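Local coordinates for protein polysaccharide deacetylase (Streptococcus pyogenes, PDB 6DQ3) that removes N-acetyl groups from the cell wall linkage unit of streptococcal rhamnopolysaccharides, as a zinc-dependent deacetylase of carbohydrate esterase family 4, at residues Phe130-Leu140 with Thr150-Leu159. Numbering follows the deposited sequence.
Sequences FQDHTVNHPDL and TEMKDSKDYL. With ZN (zinc ion), chain D; EDO (1,2-ethanediol), chain H.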
ATOM      1  N   PHE A 130      -1.515  -8.572   0.036  1.00 24.77           N
ATOM      2  CA  PHE A 130      -1.637  -8.131   1.419  1.00 25.23           C
ATOM      3  C   PHE A 130      -0.285  -8.217   2.110  1.00 27.92           C
ATOM      4  O   PHE A 130       0.254  -9.308   2.324  1.00 30.92           O
ATOM      5  CB  PHE A 130      -2.717  -8.941   2.117  1.00 30.08           C
ATOM      6  CG  PHE A 130      -4.046  -8.774   1.457  1.00 29.66           C
ATOM      7  CD1 PHE A 130      -4.830  -7.676   1.750  1.00 32.31           C
ATOM      8  CD2 PHE A 130      -4.471  -9.660   0.484  1.00 31.08           C
ATOM      9  CE1 PHE A 130      -6.035  -7.485   1.120  1.00 27.74           C
ATOM     10  CE2 PHE A 130      -5.681  -9.476  -0.152  1.00 33.56           C
ATOM     11  CZ  PHE A 130      -6.461  -8.384   0.165  1.00 28.14           C
ATOM     12  N   GLN A 131       0.256  -7.053   2.436  1.00 28.34           N
ATOM     13  CA  GLN A 131       1.594  -6.911   2.969  1.00 27.25           C
ATOM     14  C   GLN A 131       1.509  -6.392   4.405  1.00 27.72           C
ATOM     15  O   GLN A 131       0.434  -6.356   5.019  1.00 27.87           O
ATOM     16  CB  GLN A 131       2.416  -6.012   2.040  1.00 28.25           C
ATOM     17  CG  GLN A 131       2.506  -6.526   0.592  1.00 26.18           C
ATOM     18  CD  GLN A 131       3.222  -7.864   0.466  1.00 27.44           C
ATOM     19  OE1 GLN A 131       4.302  -8.053   1.015  1.00 25.42           O
ATOM     20  NE2 GLN A 131       2.612  -8.802  -0.251  1.00 29.03           N
ATOM     21  N   ASP A 132       2.657  -6.001   4.953  1.00 26.85           N
ATOM     22  CA  ASP A 132       2.782  -5.807   6.389  1.00 25.08           C
ATOM     23  C   ASP A 132       2.574  -4.361   6.809  1.00 23.96           C
ATOM     24  O   ASP A 132       3.050  -3.431   6.152  1.00 27.07           O
ATOM     25  CB  ASP A 132       4.159  -6.282   6.856  1.00 22.82           C
ATOM     26  CG  ASP A 132       4.274  -6.332   8.356  1.00 27.26           C
ATOM     27  OD1 ASP A 132       4.530  -5.276   8.969  1.00 27.71           O
ATOM     28  OD2 ASP A 132       4.082  -7.426   8.914  1.00 30.66           O
ATOM     29  N   HIS A 133       1.847  -4.181   7.921  1.00 25.88           N
ATOM     30  CA  HIS A 133       1.677  -2.873   8.541  1.00 25.38           C
ATOM     31  C   HIS A 133       1.757  -2.987  10.061  1.00 25.47           C
ATOM     32  O   HIS A 133       1.076  -2.251  10.781  1.00 24.78           O
ATOM     33  CB  HIS A 133       0.356  -2.240   8.095  1.00 27.88           C
ATOM     34  CG  HIS A 133       0.339  -0.742   8.169  1.00 26.69           C
ATOM     35  ND1 HIS A 133       1.454   0.038   7.938  1.00 29.34           N
ATOM     36  CD2 HIS A 133      -0.673   0.118   8.423  1.00 26.05           C
ATOM     37  CE1 HIS A 133       1.130   1.313   8.065  1.00 27.36           C
ATOM     38  NE2 HIS A 133      -0.157   1.388   8.360  1.00 28.76           N
ATOM     39  N   THR A 134       2.596  -3.913  10.545  1.00 28.13           N
ATOM     40  CA  THR A 134       2.857  -4.213  11.951  1.00 28.40           C
ATOM     41  C   THR A 134       1.676  -4.903  12.624  1.00 33.64           C
ATOM     42  O   THR A 134       0.591  -5.026  12.042  1.00 34.54           O
ATOM     43  CB  THR A 134       3.224  -2.962  12.764  1.00 33.88           C
ATOM     44  OG1 THR A 134       2.039  -2.225  13.087  1.00 31.98           O
ATOM     45  CG2 THR A 134       4.214  -2.077  12.021  1.00 32.24           C
ATOM     46  N   VAL A 135       1.888  -5.358  13.860  1.00 27.84           N
ATOM     47  CA  VAL A 135       0.824  -6.008  14.619  1.00 30.41           C
ATOM     48  C   VAL A 135      -0.114  -4.973  15.224  1.00 30.56           C
ATOM     49  O   VAL A 135      -1.333  -5.034  15.037  1.00 28.76           O
ATOM     50  CB  VAL A 135       1.417  -6.915  15.714  1.00 30.68           C
ATOM     51  CG1 VAL A 135       0.290  -7.569  16.519  1.00 29.46           C
ATOM     52  CG2 VAL A 135       2.347  -7.961  15.129  1.00 31.04           C
ATOM     53  N   ASN A 136       0.435  -4.001  15.953  1.00 30.76           N
ATOM     54  CA  ASN A 136      -0.364  -3.074  16.738  1.00 30.96           C
ATOM     55  C   ASN A 136      -0.290  -1.631  16.251  1.00 33.81           C
ATOM     56  O   ASN A 136      -0.891  -0.753  16.875  1.00 34.75           O
ATOM     57  CB  ASN A 136       0.069  -3.157  18.209  1.00 30.18           C
ATOM     58  CG  ASN A 136      -0.180  -4.535  18.813  1.00 29.12           C
ATOM     59  OD1 ASN A 136      -1.329  -4.969  18.946  1.00 31.11           O
ATOM     60  ND2 ASN A 136       0.896  -5.224  19.188  1.00 33.20           N
ATOM     61  N   HIS A 137       0.407  -1.367  15.143  1.00 27.88           N
ATOM     62  CA  HIS A 137       0.508  -0.030  14.562  1.00 25.48           C
ATOM     63  C   HIS A 137       1.138   0.970  15.524  1.00 26.56           C
ATOM     64  O   HIS A 137       0.632   2.092  15.672  1.00 30.70           O
ATOM     65  CB  HIS A 137      -0.883   0.453  14.132  1.00 28.16           C
ATOM     66  CG  HIS A 137      -0.873   1.471  13.031  1.00 29.71           C
ATOM     67  ND1 HIS A 137      -0.893   2.829  13.270  1.00 32.73           N
ATOM     68  CD2 HIS A 137      -0.891   1.328  11.684  1.00 30.03           C
ATOM     69  CE1 HIS A 137      -0.900   3.478  12.118  1.00 31.02           C
ATOM     70  NE2 HIS A 137      -0.902   2.589  11.140  1.00 31.28           N
ATOM     71  N   PRO A 138       2.250   0.626  16.171  1.00 29.98           N
ATOM     72  CA  PRO A 138       2.976   1.620  16.964  1.00 32.23           C
ATOM     73  C   PRO A 138       3.776   2.564  16.077  1.00 29.09           C
ATOM     74  O   PRO A 138       4.008   2.310  14.894  1.00 31.99           O
ATOM     75  CB  PRO A 138       3.915   0.767  17.822  1.00 30.13           C
ATOM     76  CG  PRO A 138       4.252  -0.385  16.906  1.00 31.14           C
ATOM     77  CD  PRO A 138       2.944  -0.679  16.164  1.00 29.93           C
ATOM     78  N   ASP A 139       4.194   3.673  16.681  1.00 31.41           N
ATOM     79  CA  ASP A 139       5.291   4.474  16.139  1.00 29.10           C
ATOM     80  C   ASP A 139       6.568   3.660  16.324  1.00 30.76           C
ATOM     81  O   ASP A 139       7.123   3.591  17.424  1.00 32.02           O
ATOM     82  CB  ASP A 139       5.361   5.827  16.838  1.00 31.26           C
ATOM     83  CG  ASP A 139       6.519   6.688  16.351  1.00 34.61           C
ATOM     84  OD1 ASP A 139       7.397   6.182  15.627  1.00 32.37           O
ATOM     85  OD2 ASP A 139       6.539   7.888  16.690  1.00 33.58           O
ATOM     86  N   LEU A 140       7.022   3.015  15.243  1.00 34.53           N
ATOM     87  CA  LEU A 140       8.175   2.121  15.332  1.00 29.29           C
ATOM     88  C   LEU A 140       9.404   2.851  15.866  1.00 28.89           C
ATOM     89  O   LEU A 140      10.211   2.271  16.598  1.00 28.66           O
ATOM     90  CB  LEU A 140       8.471   1.517  13.956  1.00 26.67           C
ATOM     91  CG  LEU A 140       7.498   0.478  13.403  1.00 30.82           C
ATOM     92  CD1 LEU A 140       7.789   0.149  11.948  1.00 27.24           C
ATOM     93  CD2 LEU A 140       7.559  -0.784  14.257  1.00 32.37           C
ATOM     94  N   THR A 150       9.704  -7.527  17.055  1.00 33.88           N
ATOM     95  CA  THR A 150       8.458  -8.253  17.290  1.00 30.04           C
ATOM     96  C   THR A 150       7.332  -7.714  16.414  1.00 31.22           C
ATOM     97  O   THR A 150       6.611  -8.483  15.768  1.00 33.82           O
ATOM     98  CB  THR A 150       8.076  -8.166  18.770  1.00 35.04           C
ATOM     99  OG1 THR A 150       9.120  -8.735  19.570  1.00 35.72           O
ATOM    100  CG2 THR A 150       6.765  -8.904  19.050  1.00 34.83           C
ATOM    101  N   GLU A 151       7.169  -6.390  16.373  1.00 28.33           N
ATOM    102  CA  GLU A 151       6.062  -5.796  15.630  1.00 26.63           C
ATOM    103  C   GLU A 151       6.159  -6.097  14.140  1.00 29.31           C
ATOM    104  O   GLU A 151       5.139  -6.293  13.470  1.00 31.74           O
ATOM    105  CB  GLU A 151       6.032  -4.287  15.861  1.00 23.77           C
ATOM    106  CG  GLU A 151       5.478  -3.877  17.212  1.00 30.69           C
ATOM    107  CD  GLU A 151       3.971  -4.052  17.298  1.00 33.03           C
ATOM    108  OE1 GLU A 151       3.313  -4.194  16.245  1.00 30.09           O
ATOM    109  OE2 GLU A 151       3.442  -4.043  18.425  1.00 36.00           O
ATOM    110  N   MET A 152       7.374  -6.130  13.599  1.00 24.12           N
ATOM    111  CA  MET A 152       7.561  -6.372  12.177  1.00 29.90           C
ATOM    112  C   MET A 152       7.654  -7.855  11.848  1.00 30.83           C
ATOM    113  O   MET A 152       7.328  -8.253  10.723  1.00 32.12           O
ATOM    114  CB  MET A 152       8.826  -5.660  11.688  1.00 25.16           C
ATOM    115  CG  MET A 152       8.678  -4.144  11.578  1.00 26.13           C
ATOM    116  SD  MET A 152      10.092  -3.356  10.775  1.00 33.17           S
ATOM    117  CE  MET A 152      11.169  -3.070  12.185  1.00 29.73           C
ATOM    118  N   LYS A 153       8.090  -8.676  12.802  1.00 28.95           N
ATOM    119  CA  LYS A 153       8.278 -10.102  12.566  1.00 31.16           C
ATOM    120  C   LYS A 153       7.004 -10.903  12.805  1.00 30.30           C
ATOM    121  O   LYS A 153       6.636 -11.745  11.981  1.00 30.10           O
ATOM    122  CB  LYS A 153       9.387 -10.650  13.471  1.00 33.40           C
ATOM    123  CG  LYS A 153       9.563 -12.165  13.398  1.00 35.36           C
ATOM    124  CD  LYS A 153      10.644 -12.642  14.358  1.00 40.49           C
ATOM    125  CE  LYS A 153      11.130 -14.047  14.018  1.00 42.50           C
ATOM    126  NZ  LYS A 153      10.020 -15.033  13.949  1.00 46.93           N
ATOM    127  N   ASP A 154       6.347 -10.679  13.946  1.00 30.04           N
ATOM    128  CA  ASP A 154       5.179 -11.479  14.295  1.00 30.34           C
ATOM    129  C   ASP A 154       4.043 -11.261  13.305  1.00 30.55           C
ATOM    130  O   ASP A 154       3.256 -12.179  13.050  1.00 32.56           O
ATOM    131  CB  ASP A 154       4.705 -11.145  15.710  1.00 37.39           C
ATOM    132  CG  ASP A 154       5.609 -11.712  16.790  1.00 39.05           C
ATOM    133  OD1 ASP A 154       6.583 -12.425  16.465  1.00 40.82           O
ATOM    134  OD2 ASP A 154       5.332 -11.440  17.976  1.00 43.11           O
ATOM    135  N   SER A 155       3.931 -10.048  12.762  1.00 28.47           N
ATOM    136  CA  SER A 155       2.892  -9.759  11.781  1.00 32.36           C
ATOM    137  C   SER A 155       3.197 -10.424  10.445  1.00 32.30           C
ATOM    138  O   SER A 155       2.294 -10.953   9.793  1.00 29.46           O
ATOM    139  CB  SER A 155       2.753  -8.248  11.614  1.00 30.04           C
ATOM    140  OG  SER A 155       4.018  -7.649  11.388  1.00 32.71           O
ATOM    141  N   LYS A 156       4.466 -10.412  10.025  1.00 28.03           N
ATOM    142  CA  LYS A 156       4.852 -11.131   8.816  1.00 29.05           C
ATOM    143  C   LYS A 156       4.587 -12.621   8.968  1.00 30.04           C
ATOM    144  O   LYS A 156       4.059 -13.269   8.056  1.00 32.12           O
ATOM    145  CB  LYS A 156       6.329 -10.883   8.499  1.00 29.12           C
ATOM    146  CG  LYS A 156       6.896 -11.821   7.430  1.00 31.78           C
ATOM    147  CD  LYS A 156       8.244 -11.336   6.912  1.00 32.82           C
ATOM    148  CE  LYS A 156       9.007 -12.431   6.172  1.00 36.29           C
ATOM    149  NZ  LYS A 156       8.250 -13.015   5.035  1.00 36.49           N
ATOM    150  N   ASP A 157       4.965 -13.192  10.115  1.00 31.44           N
ATOM    151  CA  ASP A 157       4.719 -14.613  10.334  1.00 35.25           C
ATOM    152  C   ASP A 157       3.230 -14.926  10.283  1.00 31.34           C
ATOM    153  O   ASP A 157       2.836 -16.002   9.819  1.00 33.54           O
ATOM    154  CB  ASP A 157       5.310 -15.057  11.671  1.00 36.88           C
ATOM    155  CG  ASP A 157       6.826 -15.012  11.682  1.00 41.89           C
ATOM    156  OD1 ASP A 157       7.432 -15.022  10.590  1.00 40.71           O
ATOM    157  OD2 ASP A 157       7.412 -14.968  12.783  1.00 41.47           O
ATOM    158  N   TYR A 158       2.393 -13.998  10.750  1.00 33.07           N
ATOM    159  CA  TYR A 158       0.948 -14.194  10.720  1.00 32.69           C
ATOM    160  C   TYR A 158       0.427 -14.207   9.288  1.00 32.24           C
ATOM    161  O   TYR A 158      -0.286 -15.132   8.887  1.00 29.75           O
ATOM    162  CB  TYR A 158       0.278 -13.093  11.547  1.00 29.84           C
ATOM    163  CG  TYR A 158      -1.234 -13.139  11.603  1.00 33.03           C
ATOM    164  CD1 TYR A 158      -1.896 -13.897  12.563  1.00 34.52           C
ATOM    165  CD2 TYR A 158      -1.997 -12.403  10.710  1.00 28.64           C
ATOM    166  CE1 TYR A 158      -3.289 -13.931  12.617  1.00 36.19           C
ATOM    167  CE2 TYR A 158      -3.384 -12.429  10.757  1.00 29.65           C
ATOM    168  CZ  TYR A 158      -4.024 -13.191  11.708  1.00 33.16           C
ATOM    169  OH  TYR A 158      -5.405 -13.206  11.743  1.00 37.12           O
ATOM    170  N   LEU A 159       0.779 -13.193   8.497  1.00 31.87           N
ATOM    171  CA  LEU A 159       0.337 -13.163   7.107  1.00 26.76           C
ATOM    172  C   LEU A 159       0.892 -14.348   6.326  1.00 31.43           C
ATOM    173  O   LEU A 159       0.170 -14.981   5.545  1.00 33.15           O
ATOM    174  CB  LEU A 159       0.757 -11.848   6.453  1.00 31.48           C
ATOM    175  CG  LEU A 159       0.151 -10.585   7.063  1.00 31.50           C
ATOM    176  CD1 LEU A 159       0.931  -9.355   6.635  1.00 33.20           C
ATOM    177  CD2 LEU A 159      -1.311 -10.452   6.671  1.00 32.13           C
TER
HETATM  178 ZN    ZN D 402      -1.257   3.089   9.171  1.00 33.15          ZN
HETATM  179  C1  EDO H 406      -6.036  -4.831  18.103  1.00 35.45           C
HETATM  180  O1  EDO H 406      -7.034  -4.580  19.096  1.00 32.89           O
HETATM  181  C2  EDO H 406      -4.648  -4.690  18.722  1.00 34.18           C
HETATM  182  O2  EDO H 406      -3.685  -5.110  17.755  1.00 33.78           O
HETATM  183  O   HOH W   1      -2.556   4.971   9.835  1.00 30.86           O
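Strand 130-132 runs nearly antiparallel to helix 150-159 (159°, axes 8.4 Å apart at closest), and the loop after it, 133-140, bends along the helix with Thr134 beside Glu151 and Val135 beside Ser155. The loop carries the His-x-x-x-His zinc motif of family 4 carbohydrate esterases: His133 and His137 bind zinc through NE2 at 2.2 and 2.1 Å, Asp78 completes the protein ligands, and in both histidines the side chain leaves the backbone away from the helix. The helix grips the loop from behind, largely through the carboxylate of Glu151. A bend at chi2 (-73°) brings this group under the turn, where OE1 takes the backbone N of Asn136 at 2.9 Å on its syn lone pair and, more weakly, the N of Val135. OE2 accepts from Asn136 ND2 in a nearly straight bond, although amide and carboxylate planes stand 69° apart. The Pro138 ring packs against CG and CD of Glu151, while Val135 CG2 rests on Ser155 CB at 3.5 Å. Nearer the strand, Asp132 spans two elements: OD2 lies 2.5 Å from Ser155 OG, a very short contact, and OD1 accepts from Thr134 N in an Asx turn that helps fix the backbone beside His133. At the strand itself, Leu159 reaches the backbone, its CD1 3.4 Å from Gln131 O.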